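Local atomic coordinates of tRNA dimethylallyltransferase (Bacillus halodurans, PDB entry 3EXA), a protein that probably transfers a dimethylallyl group from dimethylallyl diphosphate onto the adenine at position 37 of tRNAs that read codons beginning with uridine. Residues His125-Phe130 with Gln137-Lys142; Ser144-Lys149 with Arg164-Ile169; Asp222-Leu227 with Asp248-Asn253. All coordinates share one frame; numbering follows the deposited sequence.

Contact 1 (His125-Phe130 with Gln137-Lys142); sequences HELEAF and QALHDK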
loop_
_atom_site.group_PDB
_atom_site.type_symbol
_atom_site.label_atom_id
_atom_site.label_comp_id
_atom_site.label_asym_id
_atom_site.label_seq_id
_atom_site.Cartn_x
_atom_site.Cartn_y
_atom_site.Cartn_z
ATOM N N HIS A 125 13.087 1.376 -5.378
ATOM C CA HIS A 125 14.081 1.988 -6.253
ATOM C C HIS A 125 15.472 1.651 -5.704
ATOM O O HIS A 125 16.402 1.368 -6.460
ATOM C CB HIS A 125 13.891 3.508 -6.279
ATOM C CG HIS A 125 14.848 4.231 -7.177
ATOM N ND1 HIS A 125 15.223 5.539 -6.962
ATOM C CD2 HIS A 125 15.492 3.838 -8.304
ATOM C CE1 HIS A 125 16.058 5.921 -7.912
ATOM N NE2 HIS A 125 16.236 4.906 -8.740
ATOM N N GLU A 126 15.603 1.680 -4.379
ATOM C CA GLU A 126 16.870 1.380 -3.715
ATOM C C GLU A 126 17.330 -0.045 -4.000
ATOM O O GLU A 126 18.508 -0.279 -4.256
ATOM C CB GLU A 126 16.716 1.578 -2.209
ATOM C CG GLU A 126 17.932 1.224 -1.375
ATOM C CD GLU A 126 17.673 1.424 0.107
ATOM O OE1 GLU A 126 17.242 2.538 0.488
ATOM O OE2 GLU A 126 17.899 0.471 0.889
ATOM N N LEU A 127 16.399 -0.993 -3.946
ATOM C CA LEU A 127 16.735 -2.385 -4.201
ATOM C C LEU A 127 17.127 -2.615 -5.656
ATOM O O LEU A 127 18.064 -3.362 -5.943
ATOM C CB LEU A 127 15.567 -3.301 -3.846
ATOM C CG LEU A 127 15.176 -3.298 -2.369
ATOM C CD1 LEU A 127 13.963 -4.182 -2.168
ATOM C CD2 LEU A 127 16.348 -3.772 -1.529
ATOM N N GLU A 128 16.420 -1.976 -6.582
ATOM C CA GLU A 128 16.735 -2.156 -7.987
ATOM C C GLU A 128 18.142 -1.643 -8.255
ATOM O O GLU A 128 18.932 -2.309 -8.926
ATOM C CB GLU A 128 15.687 -1.448 -8.854
ATOM C CG GLU A 128 14.300 -2.084 -8.675
ATOM C CD GLU A 128 13.184 -1.338 -9.379
ATOM O OE1 GLU A 128 13.170 -0.090 -9.330
ATOM O OE2 GLU A 128 12.301 -2.004 -9.961
ATOM N N ALA A 129 18.463 -0.478 -7.700
ATOM C CA ALA A 129 19.783 0.117 -7.864
ATOM C C ALA A 129 20.828 -0.800 -7.234
ATOM O O ALA A 129 21.955 -0.916 -7.717
ATOM C CB ALA A 129 19.822 1.489 -7.196
ATOM N N PHE A 130 20.440 -1.463 -6.155
ATOM C CA PHE A 130 21.338 -2.366 -5.461
ATOM C C PHE A 130 21.649 -3.588 -6.315
ATOM O O PHE A 130 22.813 -3.974 -6.473
ATOM C CB PHE A 130 20.698 -2.824 -4.156
ATOM C CG PHE A 130 21.590 -3.677 -3.316
ATOM C CD1 PHE A 130 22.366 -3.112 -2.314
ATOM C CD2 PHE A 130 21.685 -5.046 -3.550
ATOM C CE1 PHE A 130 23.225 -3.895 -1.554
ATOM C CE2 PHE A 130 22.546 -5.840 -2.792
ATOM C CZ PHE A 130 23.318 -5.264 -1.793
ATOM N N GLN A 137 23.003 -12.330 -6.670
ATOM C CA GLN A 137 23.025 -13.173 -5.484
ATOM C C GLN A 137 23.358 -12.318 -4.256
ATOM O O GLN A 137 23.107 -12.732 -3.121
ATOM C CB GLN A 137 24.038 -14.313 -5.621
ATOM C CG GLN A 137 25.463 -13.893 -5.389
ATOM C CD GLN A 137 26.368 -15.060 -5.057
ATOM O OE1 GLN A 137 27.568 -14.881 -4.847
ATOM N NE2 GLN A 137 25.799 -16.263 -5.003
ATOM N N ALA A 138 23.929 -11.133 -4.477
ATOM C CA ALA A 138 24.241 -10.230 -3.364
ATOM C C ALA A 138 22.915 -9.720 -2.785
ATOM O O ALA A 138 22.754 -9.576 -1.567
ATOM C CB ALA A 138 25.088 -9.057 -3.840
ATOM N N LEU A 139 21.965 -9.451 -3.676
ATOM C CA LEU A 139 20.643 -8.983 -3.275
ATOM C C LEU A 139 19.950 -10.143 -2.566
ATOM O O LEU A 139 19.087 -9.955 -1.701
ATOM C CB LEU A 139 19.828 -8.582 -4.501
ATOM C CG LEU A 139 18.394 -8.189 -4.162
ATOM C CD1 LEU A 139 18.424 -6.934 -3.344
ATOM C CD2 LEU A 139 17.582 -7.988 -5.425
ATOM N N HIS A 140 20.356 -11.345 -2.957
ATOM C CA HIS A 140 19.836 -12.576 -2.403
ATOM C C HIS A 140 20.447 -12.757 -1.020
ATOM O O HIS A 140 19.767 -13.157 -0.073
ATOM C CB HIS A 140 20.209 -13.744 -3.320
ATOM C CG HIS A 140 19.466 -15.007 -3.022
ATOM N ND1 HIS A 140 19.925 -15.950 -2.127
ATOM C CD2 HIS A 140 18.281 -15.473 -3.483
ATOM C CE1 HIS A 140 19.055 -16.941 -2.050
ATOM N NE2 HIS A 140 18.048 -16.675 -2.862
ATOM N N ASP A 141 21.733 -12.450 -0.897
ATOM C CA ASP A 141 22.383 -12.578 0.401
ATOM C C ASP A 141 21.767 -11.568 1.364
ATOM O O ASP A 141 21.653 -11.835 2.560
ATOM C CB ASP A 141 23.895 -12.356 0.289
ATOM C CG ASP A 141 24.590 -13.462 -0.493
ATOM O OD1 ASP A 141 24.223 -14.645 -0.315
ATOM O OD2 ASP A 141 25.510 -13.151 -1.281
ATOM N N LYS A 142 21.359 -10.415 0.834
ATOM C CA LYS A 142 20.745 -9.375 1.656
ATOM C C LYS A 142 19.487 -9.910 2.325
ATOM O O LYS A 142 19.265 -9.706 3.518
ATOM C CB LYS A 142 20.381 -8.153 0.806
ATOM C CG LYS A 142 19.611 -7.076 1.579
ATOM C CD LYS A 142 19.224 -5.894 0.688
ATOM C CE LYS A 142 20.419 -4.992 0.364
ATOM N NZ LYS A 142 20.914 -4.204 1.546
#
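Ala-138 meets Phe-130 at the edge of the aromatic ring, where CE2 of Phe-130 lies 3.9 Å from the backbone C of Ala-138, near the ring plane. The methyl group adds a looser touch, CB of Ala-138 being 4.2 Å from the same CE2. A side chain of one carbon suits this place because it lets the ring come right up to the backbone. At Leu-139 the approach is oblique, with CA of Leu-139 3.7 Å from Phe-130 CE2. Its methyl CD1 packs 3.8 Å from Phe-130 CD2 and also reaches CD2 of Leu-127, the two leucine side chains crossing at about a right angle. Lys-142, a turn further on, covers one ring face. Its chain bends at its last two torsions and lays CE over the centre of the Phe-130 ring, 3.6 Å from the centroid and 13° off the normal, a CH-pi contact. NZ sits off-centre, 4.4 Å from the centroid of the Phe-130 ring, and adds a cation-pi interaction. With CG of Phe-130 anti to the backbone N (chi1 -176°), the ring is sent out between the helices to serve all three partners. Were Phe-130 replaced by an alanine, Lys-142 would probably lose the aromatic face on which CE and NZ rest, and a gap would open beside Ala-138 and Leu-139. The segment axes, in helices 121-133 and 136-144, approach to 10.5 Å at 133°, nearer antiparallel than parallel. Leu-127 and Leu-139 also rest on Leu-166 of helix 159-171, which makes that helix a third wall of the packing.

Contact 2 (Ser144-Lys149 with Arg164-Ile169); sequences SKIDPK and RALEII
The two backbones stay well apart, their nearest CA atoms, those of Ile-146 and Leu-166, lying 8.6 Å from each other, so the contact is made by side chains alone. Ile-146 and Ile-169 do most of this. They slide past one another in opposite directions and make a reciprocal pair of methyl contacts: CG2 of Ile-146 is 3.5 Å from CD1 of Ile-169, while CD1 of Ile-146 is 3.6 Å from CG2 of Ile-169. Two branched, purely hydrocarbon side chains suit such a meeting, since each offers two methyl-ended arms. On Ile-169, CG1 stands anti to the carbonyl carbon (chi1 -68°) and CG2 anti to the backbone N, which sets the arms apart to receive their two partners. Ile-146 is less relaxed, its chi1 of -146° falling away from a staggered position. Leu-166 contributes at longer range, CD2 lying 4.4 Å from Ile-146 CG2.

Asp-147 belongs to both the contact and the turn. Its CB approaches CD1 of Ile-169 at 4.2 Å, while its carboxylate serves as N-cap of helix 148-151 through a weak hydrogen bond from Ala-150 N to OD2. A short acidic side chain fits here, because it can fold back on the first turn and its negative charge probably favours the helix start. Arg-164, in a region thought to touch substrate tRNA, gives an NH1 hydrogen bond to Thr-172 O of the second subunit. Overall this is packing of an N-capped turn, the link between helices 136-144 and 148-151, on the side of helix 159-171, within the all-helical part formed by residues 121-171.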
loop_
_atom_site.group_PDB
_atom_site.type_symbol
_atom_site.label_atom_id
_atom_site.label_comp_id
_atom_site.label_asym_id
_atom_site.label_seq_id
_atom_site.Cartn_x
_atom_site.Cartn_y
_atom_site.Cartn_z
ATOM N N SER A 144 18.739 -13.126 2.605
ATOM C CA SER A 144 19.142 -14.330 3.344
ATOM C C SER A 144 19.597 -14.001 4.773
ATOM O O SER A 144 19.467 -14.819 5.686
ATOM C CB SER A 144 20.273 -15.043 2.578
ATOM O OG SER A 144 20.534 -16.341 3.075
ATOM N N LYS A 145 20.131 -12.797 4.958
ATOM C CA LYS A 145 20.597 -12.354 6.265
ATOM C C LYS A 145 19.442 -11.795 7.105
ATOM O O LYS A 145 19.571 -11.627 8.321
ATOM C CB LYS A 145 21.675 -11.273 6.105
ATOM C CG LYS A 145 22.178 -10.697 7.420
ATOM C CD LYS A 145 22.792 -9.329 7.229
ATOM C CE LYS A 145 22.988 -8.616 8.566
ATOM N NZ LYS A 145 23.334 -7.162 8.386
ATOM N N ILE A 146 18.318 -11.508 6.451
ATOM C CA ILE A 146 17.138 -10.955 7.123
ATOM C C ILE A 146 16.034 -12.018 7.233
ATOM O O ILE A 146 15.035 -11.828 7.924
ATOM C CB ILE A 146 16.600 -9.706 6.344
ATOM C CG1 ILE A 146 16.022 -8.669 7.313
ATOM C CG2 ILE A 146 15.535 -10.125 5.355
ATOM C CD1 ILE A 146 14.724 -9.078 7.992
ATOM N N ASP A 147 16.231 -13.141 6.554
ATOM C CA ASP A 147 15.262 -14.233 6.567
ATOM C C ASP A 147 15.765 -15.350 5.654
ATOM O O ASP A 147 15.344 -15.469 4.501
ATOM C CB ASP A 147 13.895 -13.744 6.079
ATOM C CG ASP A 147 12.862 -14.856 6.018
ATOM O OD1 ASP A 147 11.737 -14.600 5.536
ATOM O OD2 ASP A 147 13.176 -15.986 6.452
ATOM N N PRO A 148 16.675 -16.190 6.164
ATOM C CA PRO A 148 17.226 -17.293 5.371
ATOM C C PRO A 148 16.189 -18.275 4.839
ATOM O O PRO A 148 16.357 -18.827 3.754
ATOM C CB PRO A 148 18.215 -17.944 6.334
ATOM C CG PRO A 148 17.594 -17.685 7.677
ATOM C CD PRO A 148 17.158 -16.244 7.554
ATOM N N LYS A 149 15.119 -18.490 5.601
ATOM C CA LYS A 149 14.060 -19.420 5.198
ATOM C C LYS A 149 13.460 -19.056 3.836
ATOM O O LYS A 149 13.377 -19.897 2.937
ATOM C CB LYS A 149 12.950 -19.448 6.261
ATOM C CG LYS A 149 11.760 -20.353 5.912
ATOM C CD LYS A 149 10.531 -20.117 6.806
ATOM C CE LYS A 149 10.761 -20.487 8.279
ATOM N NZ LYS A 149 11.015 -21.941 8.522
ATOM N N ARG A 164 10.538 -8.394 -4.069
ATOM C CA ARG A 164 9.206 -8.448 -3.480
ATOM C C ARG A 164 9.293 -8.846 -2.007
ATOM O O ARG A 164 8.637 -8.253 -1.154
ATOM C CB ARG A 164 8.355 -9.454 -4.256
ATOM C CG ARG A 164 7.093 -9.913 -3.547
ATOM C CD ARG A 164 6.067 -8.801 -3.414
ATOM N NE ARG A 164 4.791 -9.176 -4.020
ATOM C CZ ARG A 164 4.093 -10.263 -3.702
ATOM N NH1 ARG A 164 4.539 -11.104 -2.775
ATOM N NH2 ARG A 164 2.945 -10.516 -4.316
ATOM N N ALA A 165 10.111 -9.852 -1.714
ATOM C CA ALA A 165 10.280 -10.331 -0.344
ATOM C C ALA A 165 10.839 -9.252 0.576
ATOM O O ALA A 165 10.390 -9.101 1.711
ATOM C CB ALA A 165 11.199 -11.544 -0.327
ATOM N N LEU A 166 11.821 -8.504 0.088
ATOM C CA LEU A 166 12.426 -7.459 0.897
ATOM C C LEU A 166 11.467 -6.291 1.133
ATOM O O LEU A 166 11.546 -5.622 2.162
ATOM C CB LEU A 166 13.720 -6.959 0.239
ATOM C CG LEU A 166 14.840 -7.998 0.013
ATOM C CD1 LEU A 166 15.872 -7.460 -0.976
ATOM C CD2 LEU A 166 15.499 -8.346 1.335
ATOM N N GLU A 167 10.557 -6.037 0.193
ATOM C CA GLU A 167 9.622 -4.930 0.373
ATOM C C GLU A 167 8.570 -5.305 1.407
ATOM O O GLU A 167 8.188 -4.487 2.242
ATOM C CB GLU A 167 8.915 -4.560 -0.940
ATOM C CG GLU A 167 9.811 -4.134 -2.100
ATOM C CD GLU A 167 9.008 -3.595 -3.284
ATOM O OE1 GLU A 167 8.577 -2.427 -3.231
ATOM O OE2 GLU A 167 8.788 -4.339 -4.262
ATOM N N ILE A 168 8.097 -6.546 1.336
ATOM C CA ILE A 168 7.090 -7.025 2.271
ATOM C C ILE A 168 7.625 -6.975 3.699
ATOM O O ILE A 168 6.905 -6.603 4.628
ATOM C CB ILE A 168 6.659 -8.464 1.939
ATOM C CG1 ILE A 168 5.826 -8.464 0.646
ATOM C CG2 ILE A 168 5.877 -9.054 3.101
ATOM C CD1 ILE A 168 5.318 -9.842 0.211
ATOM N N ILE A 169 8.897 -7.334 3.865
ATOM C CA ILE A 169 9.546 -7.338 5.176
ATOM C C ILE A 169 9.654 -5.920 5.722
ATOM O O ILE A 169 9.334 -5.664 6.889
ATOM C CB ILE A 169 10.959 -7.985 5.092
ATOM C CG1 ILE A 169 10.812 -9.484 4.791
ATOM C CG2 ILE A 169 11.735 -7.750 6.391
ATOM C CD1 ILE A 169 12.117 -10.222 4.501
#

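Contact 3 (Asp222-Leu227 with Asp248-Asn253); sequences DEAKKL and DYLDGN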
loop_
_atom_site.group_PDB
_atom_site.type_symbol
_atom_site.label_atom_id
_atom_site.label_comp_id
_atom_site.label_asym_id
_atom_site.label_seq_id
_atom_site.Cartn_x
_atom_site.Cartn_y
_atom_site.Cartn_z
ATOM N N ASP A 222 -40.455 -11.215 9.129
ATOM C CA ASP A 222 -40.927 -10.470 7.970
ATOM C C ASP A 222 -39.846 -9.520 7.496
ATOM O O ASP A 222 -39.608 -9.392 6.296
ATOM C CB ASP A 222 -42.173 -9.661 8.317
ATOM C CG ASP A 222 -43.390 -10.522 8.470
ATOM O OD1 ASP A 222 -43.753 -11.198 7.469
ATOM O OD2 ASP A 222 -43.977 -10.521 9.578
ATOM N N GLU A 223 -39.201 -8.856 8.456
ATOM C CA GLU A 223 -38.142 -7.901 8.172
ATOM C C GLU A 223 -36.998 -8.574 7.429
ATOM O O GLU A 223 -36.422 -7.987 6.514
ATOM C CB GLU A 223 -37.626 -7.269 9.473
ATOM C CG GLU A 223 -36.593 -6.170 9.252
ATOM C CD GLU A 223 -36.072 -5.564 10.540
ATOM O OE1 GLU A 223 -35.447 -6.291 11.343
ATOM O OE2 GLU A 223 -36.287 -4.353 10.756
ATOM N N ALA A 224 -36.669 -9.803 7.819
ATOM C CA ALA A 224 -35.594 -10.556 7.165
ATOM C C ALA A 224 -36.054 -10.939 5.762
ATOM O O ALA A 224 -35.323 -10.746 4.791
ATOM C CB ALA A 224 -35.255 -11.822 7.977
ATOM N N LYS A 225 -37.268 -11.474 5.653
ATOM C CA LYS A 225 -37.803 -11.871 4.351
ATOM C C LYS A 225 -37.781 -10.752 3.328
ATOM O O LYS A 225 -37.578 -11.001 2.139
ATOM C CB LYS A 225 -39.232 -12.405 4.477
ATOM C CG LYS A 225 -39.339 -13.742 5.186
ATOM C CD LYS A 225 -40.789 -14.201 5.305
ATOM C CE LYS A 225 -41.433 -14.440 3.956
ATOM N NZ LYS A 225 -42.888 -14.699 4.132
ATOM N N LYS A 226 -37.995 -9.518 3.763
ATOM C CA LYS A 226 -37.977 -8.408 2.816
ATOM C C LYS A 226 -36.558 -8.189 2.278
ATOM O O LYS A 226 -36.374 -8.007 1.079
ATOM C CB LYS A 226 -38.511 -7.135 3.476
ATOM C CG LYS A 226 -39.980 -7.219 3.890
ATOM C CD LYS A 226 -40.450 -5.914 4.528
ATOM C CE LYS A 226 -41.923 -5.972 4.911
ATOM N NZ LYS A 226 -42.381 -4.727 5.596
ATOM N N LEU A 227 -35.557 -8.215 3.155
ATOM C CA LEU A 227 -34.177 -8.037 2.719
ATOM C C LEU A 227 -33.745 -9.219 1.862
ATOM O O LEU A 227 -32.981 -9.073 0.907
ATOM C CB LEU A 227 -33.249 -7.936 3.921
ATOM C CG LEU A 227 -33.464 -6.700 4.797
ATOM C CD1 LEU A 227 -32.596 -6.819 6.031
ATOM C CD2 LEU A 227 -33.119 -5.433 4.016
ATOM N N ASP A 248 -30.404 -18.474 7.621
ATOM C CA ASP A 248 -30.231 -19.927 7.577
ATOM C C ASP A 248 -31.612 -20.571 7.514
ATOM O O ASP A 248 -31.819 -21.547 6.795
ATOM C CB ASP A 248 -29.487 -20.439 8.812
ATOM C CG ASP A 248 -28.002 -20.183 8.737
ATOM O OD1 ASP A 248 -27.347 -20.665 7.785
ATOM O OD2 ASP A 248 -27.478 -19.495 9.631
ATOM N N TYR A 249 -32.557 -20.031 8.281
ATOM C CA TYR A 249 -33.922 -20.555 8.276
ATOM C C TYR A 249 -34.526 -20.416 6.877
ATOM O O TYR A 249 -35.067 -21.374 6.323
ATOM C CB TYR A 249 -34.806 -19.802 9.283
ATOM C CG TYR A 249 -36.289 -19.966 9.006
ATOM C CD1 TYR A 249 -36.912 -21.209 9.151
ATOM C CD2 TYR A 249 -37.063 -18.889 8.551
ATOM C CE1 TYR A 249 -38.262 -21.381 8.850
ATOM C CE2 TYR A 249 -38.417 -19.052 8.245
ATOM C CZ TYR A 249 -39.006 -20.304 8.398
ATOM O OH TYR A 249 -40.330 -20.501 8.097
ATOM N N LEU A 250 -34.432 -19.212 6.317
ATOM C CA LEU A 250 -34.966 -18.929 4.987
ATOM C C LEU A 250 -34.320 -19.813 3.915
ATOM O O LEU A 250 -34.957 -20.150 2.921
ATOM C CB LEU A 250 -34.754 -17.444 4.658
ATOM C CG LEU A 250 -35.900 -16.438 4.805
ATOM C CD1 LEU A 250 -36.966 -16.922 5.761
ATOM C CD2 LEU A 250 -35.308 -15.107 5.254
ATOM N N ASP A 251 -33.053 -20.170 4.125
ATOM C CA ASP A 251 -32.314 -21.035 3.210
ATOM C C ASP A 251 -32.781 -22.466 3.424
ATOM O O ASP A 251 -32.510 -23.340 2.604
ATOM C CB ASP A 251 -30.809 -20.982 3.492
ATOM C CG ASP A 251 -30.127 -19.780 2.870
ATOM O OD1 ASP A 251 -28.931 -19.565 3.178
ATOM O OD2 ASP A 251 -30.772 -19.060 2.071
ATOM N N GLY A 252 -33.454 -22.705 4.545
ATOM C CA GLY A 252 -33.950 -24.034 4.846
ATOM C C GLY A 252 -32.905 -24.952 5.444
ATOM O O GLY A 252 -33.028 -26.174 5.363
ATOM N N ASN A 253 -31.883 -24.367 6.057
ATOM C CA ASN A 253 -30.798 -25.127 6.673
ATOM C C ASN A 253 -31.079 -25.454 8.133
ATOM O O ASN A 253 -30.464 -26.350 8.705
ATOM C CB ASN A 253 -29.489 -24.335 6.594
ATOM C CG ASN A 253 -28.925 -24.256 5.183
ATOM O OD1 ASN A 253 -28.125 -23.370 4.883
ATOM N ND2 ASN A 253 -29.326 -25.180 4.322
#
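This is a small apolar contact between two helices of the part of the chain that follows strand 191-198: the flank of helix 220-229 meets the last turn of helix 244-251. Leu-250 carries it from one side, pointing its side chain at Ala-224 and Lys-225. The nearest CA atoms are those of Lys-225 and Leu-250, 7.6 Å apart. One leucine methyl, CD2, lies over the backbone, 4.1 Å from Lys-225 N, and is also 4.3 Å from the methyl CB of Ala-224. Alanine suits its place because nothing beyond CB keeps the leucine from settling against the helix. The other methyl, CD1 of Leu-250, touches CG of Lys-225 at 4.0 Å, and the two side chains cross at about a right angle. Lysine fits at this edge since its first methylenes can shield a hydrocarbon while the chain, bent at chi3, carries its charge beyond the contact. Leu-250 reaches both partners from an off-rotamer pose, with chi1 at -100° and chi2 at 22°, which may reflect strain or only an uncertain fit, so its methyl positions call for some caution.

Just beyond Leu-250 the helix ends in a Schellman motif. Asn-253 N bonds to Asp-248 O at 2.9 Å and Gly-252 N to Tyr-249 O at 2.7 Å, and the positive phi of Gly-252 is readily taken up by glycine. Asp-251 secures the same end through a salt bridge to Arg-233 and a hydrogen bond with Tyr-228. Around them, Ala-224 also packs on Met-246 of helix 244-251, and Tyr-249 lies against Leu-256 and Ala-259 of helix 256-279.

From the N terminus, the three contacts come in series, none nesting in or crossing another. Contact 1 closes the short connection of helices 121-133 and 136-144. Contact 2 then closes a longer loop of 14 residues, which carries the chain through helix 148-151 and back along helix 159-171. These two are neighbours, their centres about 11 Å apart, and they touch through the side chain of Leu-166, so that one helical bundle results, which also touches the second subunit. After strand 191-198, contact 3 closes a 20-residue excursion between helices 220-229 and 244-251. It stands alone, its centre about 56 Å from that of contact 1.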